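Local coordinates for D-mannose isomerase (Marinomonas mediterranea, PDB 5X32), which catalyses the reversible isomerization of D-mannose to D-fructose and, less efficiently, isomerizes D-lyxose, without acting on D-glucose, at residues F58-A63 / V118-S123; H76-G81 / L126-S131. All coordinates share one frame; numbering follows the deposited sequence.

Interaction 1 joins helix 52-69 to helix 112-127 in the buried wall of the helical barrel. Interaction 2 lies farther from the chain centre, where helix 72-89 meets the turn that follows helix 112-127. Their centres are 8 Å apart, and their segments alternate along the chain: 58-63, 76-81, 118-123, 126-131. Helix 112-127 packs on helix 52-69, and the turn at its end packs on the next helix, 72-89. The two contacts also meet directly: F62 CG lies 3.5 Å from A77 CB, and I59 also reaches the backbone of G81. Together they join helices 52-69 and 72-89 and helix 112-127 with its following turn in the barrel of this monomeric enzyme.

Interaction 1. Residues F58-A63 / V118-S123; sequences FIFNFA and VILAYS
I59 lies over the methyl group of A121, and beside this pair the ring of F60 meets the end of L120. The helices run in the same general direction and come close, with F60 CA 5.7 Å from A121 CA; the small side chain of A121 suits this approach. In I59 the CG2 methyl is anti to the backbone N, while CG1 is turned back beside it (chi1 -75°). CG2 thus reaches A121 CB at 3.8 Å, and CD1, at the end of the other branch, still comes within 4.1 Å of A121 CB. The one methyl is met by both branches of the isoleucine.

F60 and L120 both extend with CG anti to the backbone N (chi1 176° and -177°), which carries them along the same flank of the contact. Only one atom of each comes close: F60 CD2 to L120 CD2, 3.9 Å, with the leucine methyl oblique to the ring. No hydrogen bond spans the two segments; S123 OG instead bonds back to I119 O within its own helix (3.1 Å).

F60 also meets Y379 edge-to-face, and its side chain lies about 8 Å from that of H380, the probable proton donor/acceptor. Such packing of neighbouring parallel helices is characteristic of the inner ring of the (alpha/alpha)6 barrel of the N-acylglucosamine 2-epimerase family.

Interaction 2. Residues H76-G81 / L126-S131; sequences HAAVHG and LQIGLS
A78 and V79, consecutive on helix 72-89, each receive one apolar side chain from the turn that follows helix 112-127: I128 on A78 and L130 on V79. The backbones stay well apart, with A78 CA 8.8 Å from I128 CA, and the side chains from the turn bridge the gap. The more enclosed half is A78 with I128, both buried. I128 CB points toward the helix, and its longer branch runs out extended (chi2 172°) to bring CD1 to 3.7 Å from A78 CB, a single methyl-to-methyl touch.

The second pair is more open. V79 and L130 are both partly exposed and approach at a slant, V79 CG2 meeting L130 CD1 at 3.8 Å. L130 CG is anti to its carbonyl carbon (chi1 -88°), and from there CD1 is the branch that reaches the valine. The solvent side is marked by H76, directed away from the turn, and by G129 and S131, all exposed. The interface is small, 125 Å² in all, and has no hydrogen bond across it.

The shape of the turn comes from a Schellman motif, in which G129 is the C-prime residue with positive phi, G129 N bonds to L126 O at 2.8 Å and L130 N reaches back to the carbonyl one residue before L126. It places I128 and L130 on the side facing helix 72-89. Around the contact, F62 of helix 52-69 packs against A78, Y66 of that helix meets I128, and W136 of helix 133-147 touches L130, so the turn is wedged among three helices.

Interaction 1. Residues F58-A63 / V118-S123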
ATOM      1  N   PHE A  58      -8.221   6.903   1.504  1.00 47.12           N
ATOM      2  CA  PHE A  58      -9.126   7.276   2.601  1.00 51.26           C
ATOM      3  C   PHE A  58     -10.402   6.443   2.538  1.00 49.56           C
ATOM      4  O   PHE A  58     -10.974   6.070   3.572  1.00 48.10           O
ATOM      5  CB  PHE A  58      -9.471   8.767   2.553  1.00 47.64           C
ATOM      6  CG  PHE A  58      -8.531   9.628   3.352  1.00 46.91           C
ATOM      7  CD1 PHE A  58      -8.409   9.455   4.721  1.00 50.20           C
ATOM      8  CD2 PHE A  58      -7.766  10.599   2.739  1.00 37.11           C
ATOM      9  CE1 PHE A  58      -7.553  10.237   5.461  1.00 47.81           C
ATOM     10  CE2 PHE A  58      -6.912  11.391   3.480  1.00 44.91           C
ATOM     11  CZ  PHE A  58      -6.805  11.207   4.841  1.00 46.72           C
ATOM     12  N   ILE A  59     -10.795   6.089   1.321  1.00 47.23           N
ATOM     13  CA  ILE A  59     -11.930   5.209   1.138  1.00 52.47           C
ATOM     14  C   ILE A  59     -11.607   3.881   1.779  1.00 57.11           C
ATOM     15  O   ILE A  59     -12.410   3.363   2.566  1.00 62.87           O
ATOM     16  CB  ILE A  59     -12.282   5.027  -0.344  1.00 57.85           C
ATOM     17  CG1 ILE A  59     -12.980   6.299  -0.849  1.00 56.77           C
ATOM     18  CG2 ILE A  59     -13.193   3.815  -0.538  1.00 52.04           C
ATOM     19  CD1 ILE A  59     -13.140   6.370  -2.335  1.00 54.06           C
ATOM     20  N   PHE A  60     -10.413   3.362   1.505  1.00 53.06           N
ATOM     21  CA  PHE A  60      -9.964   2.159   2.198  1.00 51.87           C
ATOM     22  C   PHE A  60     -10.032   2.304   3.732  1.00 52.18           C
ATOM     23  O   PHE A  60     -10.540   1.414   4.424  1.00 51.31           O
ATOM     24  CB  PHE A  60      -8.531   1.811   1.774  1.00 54.80           C
ATOM     25  CG  PHE A  60      -7.958   0.646   2.509  1.00 52.91           C
ATOM     26  CD1 PHE A  60      -7.308   0.820   3.717  1.00 48.11           C
ATOM     27  CD2 PHE A  60      -8.105  -0.636   2.012  1.00 57.96           C
ATOM     28  CE1 PHE A  60      -6.803  -0.270   4.396  1.00 57.87           C
ATOM     29  CE2 PHE A  60      -7.598  -1.721   2.688  1.00 54.08           C
ATOM     30  CZ  PHE A  60      -6.946  -1.540   3.874  1.00 53.39           C
ATOM     31  N   ASN A  61      -9.529   3.426   4.250  1.00 45.78           N
ATOM     32  CA  ASN A  61      -9.562   3.691   5.685  1.00 49.56           C
ATOM     33  C   ASN A  61     -10.943   3.500   6.263  1.00 51.42           C
ATOM     34  O   ASN A  61     -11.177   2.629   7.106  1.00 52.63           O
ATOM     35  CB  ASN A  61      -9.148   5.128   5.997  1.00 53.83           C
ATOM     36  CG  ASN A  61      -7.659   5.348   5.966  1.00 56.51           C
ATOM     37  OD1 ASN A  61      -6.901   4.593   5.334  1.00 51.32           O
ATOM     38  ND2 ASN A  61      -7.219   6.411   6.652  1.00 52.43           N
ATOM     39  N   PHE A  62     -11.878   4.306   5.771  1.00 56.90           N
ATOM     40  CA  PHE A  62     -13.183   4.385   6.422  1.00 57.27           C
ATOM     41  C   PHE A  62     -13.975   3.113   6.179  1.00 54.61           C
ATOM     42  O   PHE A  62     -14.706   2.659   7.060  1.00 56.50           O
ATOM     43  CB  PHE A  62     -13.949   5.612   5.942  1.00 50.10           C
ATOM     44  CG  PHE A  62     -13.373   6.900   6.451  1.00 50.60           C
ATOM     45  CD1 PHE A  62     -13.413   7.202   7.801  1.00 54.98           C
ATOM     46  CD2 PHE A  62     -12.784   7.801   5.583  1.00 48.92           C
ATOM     47  CE1 PHE A  62     -12.885   8.383   8.282  1.00 55.83           C
ATOM     48  CE2 PHE A  62     -12.245   8.973   6.049  1.00 53.27           C
ATOM     49  CZ  PHE A  62     -12.302   9.273   7.406  1.00 59.51           C
ATOM     50  N   ALA A  63     -13.797   2.512   5.007  1.00 52.00           N
ATOM     51  CA  ALA A  63     -14.477   1.254   4.731  1.00 54.48           C
ATOM     52  C   ALA A  63     -14.009   0.159   5.686  1.00 58.73           C
ATOM     53  O   ALA A  63     -14.823  -0.476   6.353  1.00 57.23           O
ATOM     54  CB  ALA A  63     -14.268   0.839   3.299  1.00 57.29           C
ATOM     55  N   VAL A 118      -7.853   2.662  -7.421  1.00 56.57           N
ATOM     56  CA  VAL A 118      -9.252   2.879  -7.760  1.00 50.91           C
ATOM     57  C   VAL A 118     -10.020   1.555  -7.603  1.00 53.59           C
ATOM     58  O   VAL A 118     -11.094   1.517  -6.975  1.00 53.09           O
ATOM     59  CB  VAL A 118      -9.415   3.432  -9.196  1.00 57.66           C
ATOM     60  CG1 VAL A 118     -10.879   3.354  -9.649  1.00 51.77           C
ATOM     61  CG2 VAL A 118      -8.958   4.877  -9.253  1.00 56.72           C
ATOM     62  N   ILE A 119      -9.443   0.470  -8.121  1.00 50.81           N
ATOM     63  CA  ILE A 119     -10.011  -0.866  -7.936  1.00 51.77           C
ATOM     64  C   ILE A 119     -10.087  -1.257  -6.457  1.00 54.76           C
ATOM     65  O   ILE A 119     -11.104  -1.781  -6.000  1.00 56.29           O
ATOM     66  CB  ILE A 119      -9.197  -1.928  -8.710  1.00 57.10           C
ATOM     67  CG1 ILE A 119      -9.513  -1.838 -10.200  1.00 62.03           C
ATOM     68  CG2 ILE A 119      -9.511  -3.335  -8.215  1.00 59.62           C
ATOM     69  CD1 ILE A 119      -8.685  -2.739 -11.056  1.00 56.45           C
ATOM     70  N   LEU A 120      -9.032  -0.965  -5.702  1.00 51.71           N
ATOM     71  CA  LEU A 120      -9.027  -1.257  -4.270  1.00 55.23           C
ATOM     72  C   LEU A 120     -10.183  -0.557  -3.560  1.00 53.55           C
ATOM     73  O   LEU A 120     -10.944  -1.180  -2.785  1.00 57.07           O
ATOM     74  CB  LEU A 120      -7.696  -0.835  -3.647  1.00 51.64           C
ATOM     75  CG  LEU A 120      -7.560  -1.170  -2.164  1.00 53.81           C
ATOM     76  CD1 LEU A 120      -7.383  -2.667  -1.951  1.00 53.80           C
ATOM     77  CD2 LEU A 120      -6.445  -0.357  -1.513  1.00 58.78           C
ATOM     78  N   ALA A 121     -10.327   0.734  -3.853  1.00 50.60           N
ATOM     79  CA  ALA A 121     -11.406   1.530  -3.275  1.00 56.61           C
ATOM     80  C   ALA A 121     -12.780   0.970  -3.671  1.00 59.41           C
ATOM     81  O   ALA A 121     -13.665   0.857  -2.821  1.00 65.10           O
ATOM     82  CB  ALA A 121     -11.289   2.993  -3.695  1.00 53.38           C
ATOM     83  N   TYR A 122     -12.959   0.588  -4.936  1.00 54.86           N
ATOM     84  CA  TYR A 122     -14.255   0.017  -5.339  1.00 64.65           C
ATOM     85  C   TYR A 122     -14.534  -1.307  -4.636  1.00 68.05           C
ATOM     86  O   TYR A 122     -15.682  -1.534  -4.242  1.00 63.30           O
ATOM     87  CB  TYR A 122     -14.358  -0.160  -6.868  1.00 61.47           C
ATOM     88  CG  TYR A 122     -14.517   1.163  -7.590  1.00 58.15           C
ATOM     89  CD1 TYR A 122     -15.021   2.266  -6.921  1.00 51.45           C
ATOM     90  CD2 TYR A 122     -14.115   1.324  -8.912  1.00 54.77           C
ATOM     91  CE1 TYR A 122     -15.155   3.482  -7.549  1.00 58.86           C
ATOM     92  CE2 TYR A 122     -14.245   2.542  -9.553  1.00 52.72           C
ATOM     93  CZ  TYR A 122     -14.770   3.622  -8.863  1.00 55.60           C
ATOM     94  OH  TYR A 122     -14.906   4.853  -9.465  1.00 55.30           O
ATOM     95  N   SER A 123     -13.506  -2.151  -4.445  1.00 60.30           N
ATOM     96  CA  SER A 123     -13.687  -3.378  -3.668  1.00 58.91           C
ATOM     97  C   SER A 123     -14.270  -3.021  -2.318  1.00 63.38           C
ATOM     98  O   SER A 123     -15.312  -3.539  -1.921  1.00 65.56           O
ATOM     99  CB  SER A 123     -12.371  -4.130  -3.450  1.00 63.85           C
ATOM    100  OG  SER A 123     -11.775  -4.528  -4.664  1.00 74.13           O
TER

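Interaction 2. Residues H76-G81 / L126-S131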
ATOM      1  N   HIS A  76     -20.477   6.318   6.354  1.00 56.65           N
ATOM      2  CA  HIS A  76     -20.824   7.588   5.722  1.00 62.87           C
ATOM      3  C   HIS A  76     -19.608   8.285   5.122  1.00 59.62           C
ATOM      4  O   HIS A  76     -19.665   8.789   4.003  1.00 53.89           O
ATOM      5  CB  HIS A  76     -21.491   8.541   6.710  1.00 68.01           C
ATOM      6  CG  HIS A  76     -22.846   8.095   7.161  1.00 79.00           C
ATOM      7  ND1 HIS A  76     -23.501   8.674   8.231  1.00 87.87           N
ATOM      8  CD2 HIS A  76     -23.681   7.144   6.677  1.00 75.66           C
ATOM      9  CE1 HIS A  76     -24.674   8.090   8.392  1.00 89.70           C
ATOM     10  NE2 HIS A  76     -24.809   7.157   7.462  1.00 87.42           N
ATOM     11  N   ALA A  77     -18.485   8.249   5.830  1.00 63.69           N
ATOM     12  CA  ALA A  77     -17.273   8.886   5.322  1.00 53.57           C
ATOM     13  C   ALA A  77     -16.737   8.136   4.104  1.00 57.12           C
ATOM     14  O   ALA A  77     -16.219   8.758   3.163  1.00 59.40           O
ATOM     15  CB  ALA A  77     -16.220   8.976   6.410  1.00 53.51           C
ATOM     16  N   ALA A  78     -16.865   6.810   4.108  1.00 52.62           N
ATOM     17  CA  ALA A  78     -16.408   6.016   2.964  1.00 58.43           C
ATOM     18  C   ALA A  78     -17.239   6.341   1.731  1.00 60.22           C
ATOM     19  O   ALA A  78     -16.705   6.473   0.626  1.00 62.44           O
ATOM     20  CB  ALA A  78     -16.469   4.516   3.266  1.00 55.46           C
ATOM     21  N   VAL A  79     -18.552   6.456   1.925  1.00 62.07           N
ATOM     22  CA  VAL A  79     -19.456   6.806   0.828  1.00 61.46           C
ATOM     23  C   VAL A  79     -19.223   8.238   0.331  1.00 59.80           C
ATOM     24  O   VAL A  79     -19.212   8.497  -0.878  1.00 63.61           O
ATOM     25  CB  VAL A  79     -20.923   6.613   1.249  1.00 61.90           C
ATOM     26  CG1 VAL A  79     -21.851   7.499   0.428  1.00 54.49           C
ATOM     27  CG2 VAL A  79     -21.299   5.139   1.118  1.00 57.19           C
ATOM     28  N   HIS A  80     -19.044   9.166   1.258  1.00 50.34           N
ATOM     29  CA  HIS A  80     -18.655  10.515   0.892  1.00 58.65           C
ATOM     30  C   HIS A  80     -17.416  10.461  -0.024  1.00 62.33           C
ATOM     31  O   HIS A  80     -17.363  11.106  -1.091  1.00 65.51           O
ATOM     32  CB  HIS A  80     -18.398  11.327   2.160  1.00 57.27           C
ATOM     33  CG  HIS A  80     -17.929  12.722   1.907  1.00 64.72           C
ATOM     34  ND1 HIS A  80     -17.154  13.419   2.810  1.00 62.82           N
ATOM     35  CD2 HIS A  80     -18.112  13.551   0.852  1.00 65.28           C
ATOM     36  CE1 HIS A  80     -16.879  14.616   2.326  1.00 58.29           C
ATOM     37  NE2 HIS A  80     -17.451  14.723   1.141  1.00 70.56           N
ATOM     38  N   GLY A  81     -16.458   9.618   0.360  1.00 62.09           N
ATOM     39  CA  GLY A  81     -15.251   9.438  -0.419  1.00 57.52           C
ATOM     40  C   GLY A  81     -15.511   8.894  -1.801  1.00 58.98           C
ATOM     41  O   GLY A  81     -14.971   9.410  -2.778  1.00 57.80           O
ATOM     42  N   LEU A 126     -17.846  -2.050  -2.434  1.00 62.85           N
ATOM     43  CA  LEU A 126     -18.672  -3.235  -2.570  1.00 66.81           C
ATOM     44  C   LEU A 126     -18.883  -3.942  -1.240  1.00 68.23           C
ATOM     45  O   LEU A 126     -20.027  -4.248  -0.890  1.00 73.92           O
ATOM     46  CB  LEU A 126     -18.063  -4.214  -3.572  1.00 63.88           C
ATOM     47  CG  LEU A 126     -18.915  -5.461  -3.800  1.00 67.21           C
ATOM     48  CD1 LEU A 126     -20.179  -5.076  -4.494  1.00 69.01           C
ATOM     49  CD2 LEU A 126     -18.173  -6.517  -4.586  1.00 67.63           C
ATOM     50  N   GLN A 127     -17.801  -4.175  -0.491  1.00 63.15           N
ATOM     51  CA  GLN A 127     -17.935  -4.972   0.720  1.00 68.35           C
ATOM     52  C   GLN A 127     -18.739  -4.221   1.755  1.00 65.99           C
ATOM     53  O   GLN A 127     -19.238  -4.856   2.670  1.00 65.56           O
ATOM     54  CB  GLN A 127     -16.605  -5.352   1.366  1.00 70.07           C
ATOM     55  CG  GLN A 127     -15.420  -5.270   0.470  1.00 72.03           C
ATOM     56  CD  GLN A 127     -14.265  -6.139   0.946  1.00 77.26           C
ATOM     57  OE1 GLN A 127     -14.296  -7.377   0.865  1.00 84.05           O
ATOM     58  NE2 GLN A 127     -13.346  -5.504   1.661  1.00 79.76           N
ATOM     59  N   ILE A 128     -18.806  -2.885   1.684  1.00 62.93           N
ATOM     60  CA  ILE A 128     -19.713  -2.180   2.612  1.00 61.56           C
ATOM     61  C   ILE A 128     -21.143  -1.974   2.028  1.00 72.41           C
ATOM     62  O   ILE A 128     -21.984  -1.263   2.604  1.00 68.76           O
ATOM     63  CB  ILE A 128     -19.167  -0.792   3.072  1.00 60.11           C
ATOM     64  CG1 ILE A 128     -18.885   0.157   1.904  1.00 61.72           C
ATOM     65  CG2 ILE A 128     -17.919  -0.949   3.900  1.00 67.23           C
ATOM     66  CD1 ILE A 128     -18.527   1.585   2.352  1.00 55.85           C
ATOM     67  N   GLY A 129     -21.408  -2.610   0.892  1.00 69.53           N
ATOM     68  CA  GLY A 129     -22.759  -2.758   0.385  1.00 69.36           C
ATOM     69  C   GLY A 129     -23.182  -1.918  -0.808  1.00 78.81           C
ATOM     70  O   GLY A 129     -24.353  -1.938  -1.201  1.00 79.29           O
ATOM     71  N   LEU A 130     -22.240  -1.233  -1.442  1.00 76.20           N
ATOM     72  CA  LEU A 130     -22.593  -0.539  -2.666  1.00 70.62           C
ATOM     73  C   LEU A 130     -22.552  -1.599  -3.741  1.00 76.83           C
ATOM     74  O   LEU A 130     -21.487  -1.885  -4.301  1.00 76.47           O
ATOM     75  CB  LEU A 130     -21.632   0.605  -2.980  1.00 72.86           C
ATOM     76  CG  LEU A 130     -21.934   1.983  -2.378  1.00 70.58           C
ATOM     77  CD1 LEU A 130     -21.874   1.931  -0.859  1.00 72.34           C
ATOM     78  CD2 LEU A 130     -20.995   3.060  -2.924  1.00 60.06           C
ATOM     79  N   SER A 131     -23.721  -2.185  -4.007  1.00 79.80           N
ATOM     80  CA  SER A 131     -23.877  -3.326  -4.912  1.00 73.79           C
ATOM     81  C   SER A 131     -23.246  -3.035  -6.260  1.00 72.41           C
ATOM     82  O   SER A 131     -22.737  -3.928  -6.939  1.00 69.14           O
ATOM     83  CB  SER A 131     -25.355  -3.667  -5.083  1.00 74.47           C
ATOM     84  OG  SER A 131     -26.068  -3.434  -3.881  1.00 78.76           O
TER